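Long-range contacts in tubulin-like protein CetZ2 (Haloferax volcanii, PDB 4B45), which binds GTP, probably hydrolyses it, and takes part in the control of cell shape as a tubulin-like cytoskeletal protein: residues 160-165 with 255-260; 222-227 with 317-322; 245-250 with 312-317. All blocks are in the same frame, centred on the assembly; numbering follows the deposited sequence.

Overall arrangement
All three contacts are buried and lie on one mixed sheet. Contact 1 joins a strand of the nucleotide-binding half, 159-164, to a loop of the C-terminal half; contacts 2 and 3 lie within the C-terminal half, share G317 and use strand 309-319. Strands 159-164, 222-231 and 309-319 are successive neighbours, so contacts 1 and 2, with centres about 6 Å apart, are joined by backbone bonds of A223 to V160 and L162. Their chemistry differs with place: contact 1 pairs a serine hydroxyl and a backbone bond on a strand whose following residue, N165, binds the guanine, contact 2 is a strand end with a bridging water, and contact 3 sets helix 240-252 on the sheet through hydroxyls and methyls.

Contact 1: residues 160-165 with 255-260. With GSP (5'-guanosine-diphosphate-monothiophosphate), chain C.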
# COMPACT_ATOMS: atom_id res chain seq x y z
N VAL A 160 3.29 5.02 -6.69
CA VAL A 160 3.82 3.86 -5.99
C VAL A 160 3.72 4.09 -4.49
O VAL A 160 4.50 4.83 -3.91
CB VAL A 160 5.28 3.59 -6.42
CG1 VAL A 160 5.84 2.36 -5.69
CG2 VAL A 160 5.34 3.39 -7.92
N LEU A 161 2.75 3.43 -3.85
CA LEU A 161 2.63 3.47 -2.40
C LEU A 161 3.62 2.45 -1.81
O LEU A 161 3.52 1.24 -2.05
CB LEU A 161 1.18 3.15 -2.00
CG LEU A 161 0.85 2.94 -0.52
CD1 LEU A 161 1.27 4.14 0.30
CD2 LEU A 161 -0.65 2.61 -0.32
N LEU A 162 4.58 2.93 -1.03
CA LEU A 162 5.65 2.06 -0.55
C LEU A 162 5.45 1.57 0.86
O LEU A 162 5.08 2.33 1.76
CB LEU A 162 7.00 2.78 -0.63
CG LEU A 162 7.71 2.88 -1.98
CD1 LEU A 162 9.08 3.57 -1.80
CD2 LEU A 162 7.88 1.50 -2.61
N VAL A 163 5.72 0.29 1.05
CA VAL A 163 5.77 -0.32 2.37
C VAL A 163 7.20 -0.73 2.66
O VAL A 163 7.78 -1.56 1.95
CB VAL A 163 4.92 -1.61 2.40
CG1 VAL A 163 5.06 -2.30 3.75
CG2 VAL A 163 3.48 -1.30 2.08
N ASP A 164 7.77 -0.16 3.71
CA ASP A 164 9.09 -0.56 4.18
C ASP A 164 8.97 -1.69 5.22
O ASP A 164 8.46 -1.47 6.33
CB ASP A 164 9.78 0.67 4.78
CG ASP A 164 11.19 0.39 5.26
OD1 ASP A 164 11.76 -0.69 4.95
OD2 ASP A 164 11.75 1.27 5.94
N ASN A 165 9.41 -2.89 4.87
CA ASN A 165 9.36 -4.03 5.79
C ASN A 165 10.06 -3.75 7.10
O ASN A 165 9.64 -4.21 8.16
CB ASN A 165 9.97 -5.29 5.14
CG ASN A 165 8.97 -6.05 4.28
OD1 ASN A 165 7.81 -5.63 4.16
ND2 ASN A 165 9.41 -7.17 3.68
N THR A 255 4.28 5.98 9.60
CA THR A 255 4.19 5.97 8.16
C THR A 255 4.74 4.66 7.57
O THR A 255 5.68 4.07 8.11
CB THR A 255 4.94 7.17 7.59
OG1 THR A 255 5.00 7.09 6.17
CG2 THR A 255 6.32 7.21 8.15
N SER A 256 4.15 4.21 6.47
CA SER A 256 4.53 2.94 5.85
C SER A 256 5.94 3.00 5.25
O SER A 256 6.61 1.97 5.12
CB SER A 256 3.50 2.55 4.79
OG SER A 256 3.45 3.51 3.75
N LEU A 257 6.36 4.21 4.89
CA LEU A 257 7.73 4.53 4.51
C LEU A 257 8.31 5.59 5.46
O LEU A 257 7.78 6.69 5.53
CB LEU A 257 7.73 5.13 3.11
CG LEU A 257 9.07 5.66 2.60
CD1 LEU A 257 10.04 4.50 2.32
CD2 LEU A 257 8.85 6.51 1.35
N PRO A 258 9.40 5.28 6.20
CA PRO A 258 9.99 6.26 7.12
C PRO A 258 10.45 7.56 6.46
O PRO A 258 10.89 7.56 5.30
CB PRO A 258 11.23 5.53 7.68
CG PRO A 258 10.90 4.08 7.53
CD PRO A 258 10.07 3.96 6.28
N ASP A 259 10.38 8.66 7.22
CA ASP A 259 10.83 9.98 6.77
C ASP A 259 10.12 10.44 5.49
O ASP A 259 10.76 10.89 4.54
CB ASP A 259 12.36 10.01 6.61
CG ASP A 259 12.91 11.43 6.52
OD1 ASP A 259 12.30 12.35 7.10
OD2 ASP A 259 13.97 11.62 5.88
N ALA A 260 8.79 10.36 5.48
CA ALA A 260 8.01 10.72 4.30
C ALA A 260 7.28 12.06 4.42
O ALA A 260 6.31 12.28 3.69
CB ALA A 260 7.01 9.62 3.98
PG GSP C . 11.60 -15.04 -6.21
O3B GSP C . 10.31 -14.29 -6.78
S1G GSP C . 12.86 -13.90 -5.03
O2G GSP C . 11.18 -16.31 -5.41
O3G GSP C . 12.38 -15.37 -7.42
PB GSP C . 9.21 -13.48 -5.95
O1B GSP C . 7.94 -14.25 -5.69
O2B GSP C . 8.84 -12.25 -6.77
PA GSP C . 8.96 -12.48 -3.34
O1A GSP C . 8.92 -13.44 -2.18
O2A GSP C . 7.54 -12.08 -3.66
O3A GSP C . 9.78 -13.04 -4.55
O5' GSP C . 9.66 -11.15 -2.94
C5' GSP C . 10.71 -11.08 -2.04
C4' GSP C . 10.68 -9.86 -1.23
O4' GSP C . 9.43 -9.70 -0.64
C3' GSP C . 11.65 -9.90 -0.12
O3' GSP C . 12.00 -8.59 0.13
C2' GSP C . 10.89 -10.43 1.01
O2' GSP C . 11.41 -9.92 2.20
C1' GSP C . 9.57 -9.87 0.79
N9 GSP C . 8.45 -10.68 1.23
C8 GSP C . 8.27 -11.98 1.01
N7 GSP C . 7.09 -12.36 1.53
C5 GSP C . 6.50 -11.26 2.09
C6 GSP C . 5.26 -11.07 2.75
O6 GSP C . 4.37 -12.11 2.97
N1 GSP C . 4.96 -9.82 3.20
C2 GSP C . 5.82 -8.80 3.01
N2 GSP C . 5.43 -7.47 3.51
N3 GSP C . 6.99 -8.94 2.37
C4 GSP C . 7.36 -10.19 1.91
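S256 turns its hydroxyl onto L162: with OG between its own backbone N and carbonyl carbon (chi1 62°), it gives a hydrogen bond of 2.8 Å from S256 OG to L162 O, nearly along the C=O axis. The same oxygen, S256 OG, also bonds L225 N of the neighbouring strand 222-231. One residue thus grips strand 159-164 twice, because D164 N in turn donates to S256 O at 2.8 Å in an almost straight bond (172°). Beyond this pair the side chains of D164 and P258 cross at about a right angle. D164 CG lies anti to its backbone N, and OD2 rests against the proline ring, 3.2 Å from P258 CD, while OD1 forms a salt bridge with R324 and accepts from D166 N. L162 and L257 meet more loosely, branch against branch, at 4.3 Å between L162 CD1 and L257 CD2. On N165, which points away from the loop, the carboxamide reads the guanine of the bound nucleotide: GSP N2 donates to N165 OD1 at 3.1 Å, and N165 ND2 donates to GSP N3 at 3.3 Å. The bonds to S256 therefore tie the C-terminal half to the strand that leads directly into a GTP-binding residue.

Contact 2: residues 222-227 with 317-322; sequences IAALGY and GGVERS
I222 and V319 meet where the start of strand 222-231 lies beside the end of its antiparallel neighbour 309-319, in the mixed sheet of the tubulin/FtsZ fold. The chain turns at G318, whose positive phi (64°) favours glycine, and V319 follows with its CB toward 222-227. The polar part of the contact is carried by backbone atoms. V319 N donates to I222 O at 2.8 Å in a nearly straight bond (171°), and a water completes the pairing by accepting from I222 N at 3.0 Å and donating to V319 O at 2.6 Å. Further along, the strands continue their pairing through bonds such as that between A224 and L316. The apolar part centres on V319. The side chains of I222 and V319 cross obliquely, I222 CG2 lying 4.2 Å from V319 CB. V319 CG1 is anti to the backbone N (chi1 172°), and the other methyl, CG2, sits beside that N, where it lies 3.5 Å from I222 O and 4.3 Å from A224 CB. Opposite G317, which has no side chain, the methyl A223 CB lies 4.2 Å from G317 CA.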
# COMPACT_ATOMS: atom_id res chain seq x y z
N ILE A 222 6.46 8.48 -5.48
CA ILE A 222 6.33 7.68 -4.28
C ILE A 222 5.27 8.22 -3.33
O ILE A 222 5.18 9.43 -3.10
CB ILE A 222 7.69 7.55 -3.56
CG1 ILE A 222 8.63 6.68 -4.38
CG2 ILE A 222 7.52 6.94 -2.19
CD1 ILE A 222 10.04 6.67 -3.86
N ALA A 223 4.47 7.32 -2.77
CA ALA A 223 3.52 7.72 -1.74
C ALA A 223 3.73 6.93 -0.45
O ALA A 223 4.33 5.83 -0.46
CB ALA A 223 2.09 7.60 -2.24
N ALA A 224 3.25 7.50 0.65
CA ALA A 224 3.32 6.82 1.94
C ALA A 224 2.00 6.93 2.66
O ALA A 224 1.21 7.85 2.41
CB ALA A 224 4.46 7.37 2.80
N LEU A 225 1.74 5.99 3.55
CA LEU A 225 0.46 5.99 4.24
C LEU A 225 0.68 5.88 5.73
O LEU A 225 1.19 4.88 6.21
CB LEU A 225 -0.44 4.84 3.76
CG LEU A 225 -1.85 4.86 4.36
CD1 LEU A 225 -2.53 6.24 4.15
CD2 LEU A 225 -2.75 3.73 3.82
N GLY A 226 0.31 6.93 6.46
CA GLY A 226 0.53 6.97 7.89
C GLY A 226 -0.70 6.58 8.69
O GLY A 226 -1.83 6.87 8.30
N TYR A 227 -0.47 5.93 9.83
CA TYR A 227 -1.56 5.56 10.72
C TYR A 227 -1.16 5.63 12.20
O TYR A 227 -0.06 5.23 12.58
CB TYR A 227 -2.09 4.17 10.36
CG TYR A 227 -3.18 3.66 11.28
CD1 TYR A 227 -4.49 4.03 11.09
CD2 TYR A 227 -2.88 2.80 12.33
CE1 TYR A 227 -5.50 3.56 11.92
CE2 TYR A 227 -3.87 2.33 13.17
CZ TYR A 227 -5.18 2.72 12.96
OH TYR A 227 -6.17 2.24 13.79
N GLY A 317 1.30 12.02 -0.84
CA GLY A 317 1.60 11.75 -2.23
C GLY A 317 2.77 12.58 -2.69
O GLY A 317 2.98 13.68 -2.19
N GLY A 318 3.56 12.04 -3.62
CA GLY A 318 4.74 12.75 -4.11
C GLY A 318 5.78 12.98 -3.03
O GLY A 318 6.24 14.10 -2.83
N VAL A 319 6.14 11.91 -2.33
CA VAL A 319 7.12 11.99 -1.26
C VAL A 319 8.52 12.22 -1.81
O VAL A 319 8.90 11.65 -2.83
CB VAL A 319 7.09 10.70 -0.45
CG1 VAL A 319 8.24 10.66 0.57
CG2 VAL A 319 5.72 10.53 0.23
N GLU A 320 9.29 13.08 -1.14
CA GLU A 320 10.66 13.34 -1.57
C GLU A 320 11.63 13.57 -0.41
O GLU A 320 11.23 13.80 0.73
CB GLU A 320 10.70 14.49 -2.57
CG GLU A 320 10.70 14.02 -4.01
CD GLU A 320 10.03 14.99 -4.96
OE1 GLU A 320 9.49 16.01 -4.49
OE2 GLU A 320 10.04 14.72 -6.19
N ARG A 321 12.92 13.47 -0.72
CA ARG A 321 13.98 13.70 0.26
C ARG A 321 13.86 12.83 1.51
O ARG A 321 14.21 13.25 2.61
CB ARG A 321 14.05 15.19 0.61
CG ARG A 321 14.47 16.04 -0.57
CD ARG A 321 14.50 17.53 -0.26
NE ARG A 321 15.02 18.28 -1.40
CZ ARG A 321 15.14 19.60 -1.46
NH1 ARG A 321 14.77 20.35 -0.43
NH2 ARG A 321 15.63 20.17 -2.55
N SER A 322 13.36 11.61 1.33
CA SER A 322 13.28 10.63 2.40
C SER A 322 14.62 9.94 2.61
O SER A 322 15.17 9.35 1.68
CB SER A 322 12.23 9.57 2.09
OG SER A 322 12.34 8.48 2.97
O HOH W 1 8.15 10.98 -5.18

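Contact 3: residues 245-250 with 312-317; sequences STTRRA and SLVLLG
T246 meets S312 hydroxyl to hydroxyl, T246 OG1 and S312 OG lying 2.8 Å apart in a hydrogen bond that either partner could donate. T246 OG1 stands between its backbone N and carbonyl carbon (chi1 64°), which also brings it to A242 O, a hydrogen-bond partner one helical turn earlier. The next residue, T247, approaches the same serine with its own hydroxyl, at 2.7 Å from T247 OG1 to S312 OG; T247 OG1 is in turn hydrogen-bonded to V243 O. S312 OG, held beside its backbone N (chi1 -60°), therefore sits between two threonine hydroxyls, and its single proton cannot serve both at once. The methyl of T247 turns to the apolar side, where T247 CG2 is 4.4 Å from V314 CG2, and the residue also packs on I270 of strand 263-272. Helix 240-252 connects the parallel strands 222-231 and 263-272 as a beta-alpha-beta crossover, and strand 309-319, antiparallel to both, is inserted between them beneath the helix. The axes of 245-250 and 312-317 approach to 7.6 Å with their N-to-C directions 36° apart. One turn on from T246, A250 points its methyl at the strand; A250 CB lies 3.7 Å from S312 O and 4.1 Å from V314 CG2.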
# COMPACT_ATOMS: atom_id res chain seq x y z
N SER A 245 -2.12 14.56 18.27
CA SER A 245 -0.99 13.70 18.50
C SER A 245 -1.04 12.48 17.57
O SER A 245 -0.02 12.10 17.01
CB SER A 245 -0.88 13.29 19.96
OG SER A 245 -1.59 12.09 20.19
N THR A 246 -2.22 11.87 17.40
CA THR A 246 -2.34 10.79 16.40
C THR A 246 -1.91 11.28 15.01
O THR A 246 -1.25 10.55 14.26
CB THR A 246 -3.75 10.16 16.31
OG1 THR A 246 -4.71 11.14 15.86
CG2 THR A 246 -4.17 9.58 17.65
N THR A 247 -2.29 12.50 14.67
CA THR A 247 -1.95 13.07 13.36
C THR A 247 -0.45 13.26 13.25
O THR A 247 0.14 12.86 12.24
CB THR A 247 -2.68 14.39 13.09
OG1 THR A 247 -4.09 14.20 13.25
CG2 THR A 247 -2.43 14.87 11.67
N ARG A 248 0.18 13.84 14.27
CA ARG A 248 1.65 13.93 14.31
C ARG A 248 2.33 12.57 14.20
O ARG A 248 3.31 12.41 13.46
CB ARG A 248 2.15 14.62 15.59
CG ARG A 248 1.79 16.10 15.71
CD ARG A 248 2.59 16.76 16.85
NE ARG A 248 1.92 17.92 17.41
CZ ARG A 248 1.18 17.89 18.52
NH1 ARG A 248 1.04 16.76 19.19
NH2 ARG A 248 0.60 19.00 18.95
N ARG A 249 1.84 11.59 14.95
CA ARG A 249 2.46 10.28 14.93
C ARG A 249 2.31 9.63 13.56
O ARG A 249 3.26 9.03 13.06
CB ARG A 249 1.89 9.36 16.02
CG ARG A 249 2.38 9.71 17.42
CD ARG A 249 2.34 8.50 18.31
NE ARG A 249 1.12 7.72 18.13
CZ ARG A 249 0.01 7.89 18.84
NH1 ARG A 249 -0.04 8.81 19.79
NH2 ARG A 249 -1.05 7.12 18.61
N ALA A 250 1.13 9.76 12.96
CA ALA A 250 0.84 9.18 11.66
C ALA A 250 1.83 9.69 10.61
O ALA A 250 2.33 8.93 9.78
CB ALA A 250 -0.60 9.47 11.23
N SER A 312 -5.90 8.92 13.07
CA SER A 312 -5.57 9.71 11.90
C SER A 312 -4.95 8.78 10.87
O SER A 312 -4.04 7.99 11.17
CB SER A 312 -4.59 10.83 12.23
OG SER A 312 -5.13 11.71 13.20
N LEU A 313 -5.45 8.87 9.66
CA LEU A 313 -4.93 8.10 8.56
C LEU A 313 -4.50 9.15 7.57
O LEU A 313 -5.33 9.90 7.06
CB LEU A 313 -6.05 7.24 7.98
CG LEU A 313 -5.76 6.23 6.88
CD1 LEU A 313 -4.96 5.05 7.45
CD2 LEU A 313 -7.08 5.76 6.29
N VAL A 314 -3.19 9.25 7.34
CA VAL A 314 -2.66 10.29 6.46
C VAL A 314 -1.93 9.74 5.25
O VAL A 314 -0.88 9.13 5.38
CB VAL A 314 -1.69 11.20 7.22
CG1 VAL A 314 -1.14 12.25 6.27
CG2 VAL A 314 -2.41 11.88 8.40
N LEU A 315 -2.49 9.99 4.06
CA LEU A 315 -1.86 9.61 2.80
C LEU A 315 -0.99 10.76 2.33
O LEU A 315 -1.44 11.90 2.28
CB LEU A 315 -2.94 9.31 1.74
CG LEU A 315 -2.43 8.98 0.33
CD1 LEU A 315 -1.57 7.70 0.32
CD2 LEU A 315 -3.58 8.89 -0.70
N LEU A 316 0.27 10.46 2.02
CA LEU A 316 1.19 11.47 1.51
C LEU A 316 1.59 11.12 0.10
O LEU A 316 2.17 10.07 -0.15
CB LEU A 316 2.43 11.53 2.40
CG LEU A 316 2.15 11.80 3.88
CD1 LEU A 316 3.15 11.10 4.75
CD2 LEU A 316 2.16 13.29 4.14
N GLY A 317 1.30 12.02 -0.84
CA GLY A 317 1.60 11.75 -2.23
C GLY A 317 2.77 12.58 -2.69
O GLY A 317 2.98 13.68 -2.19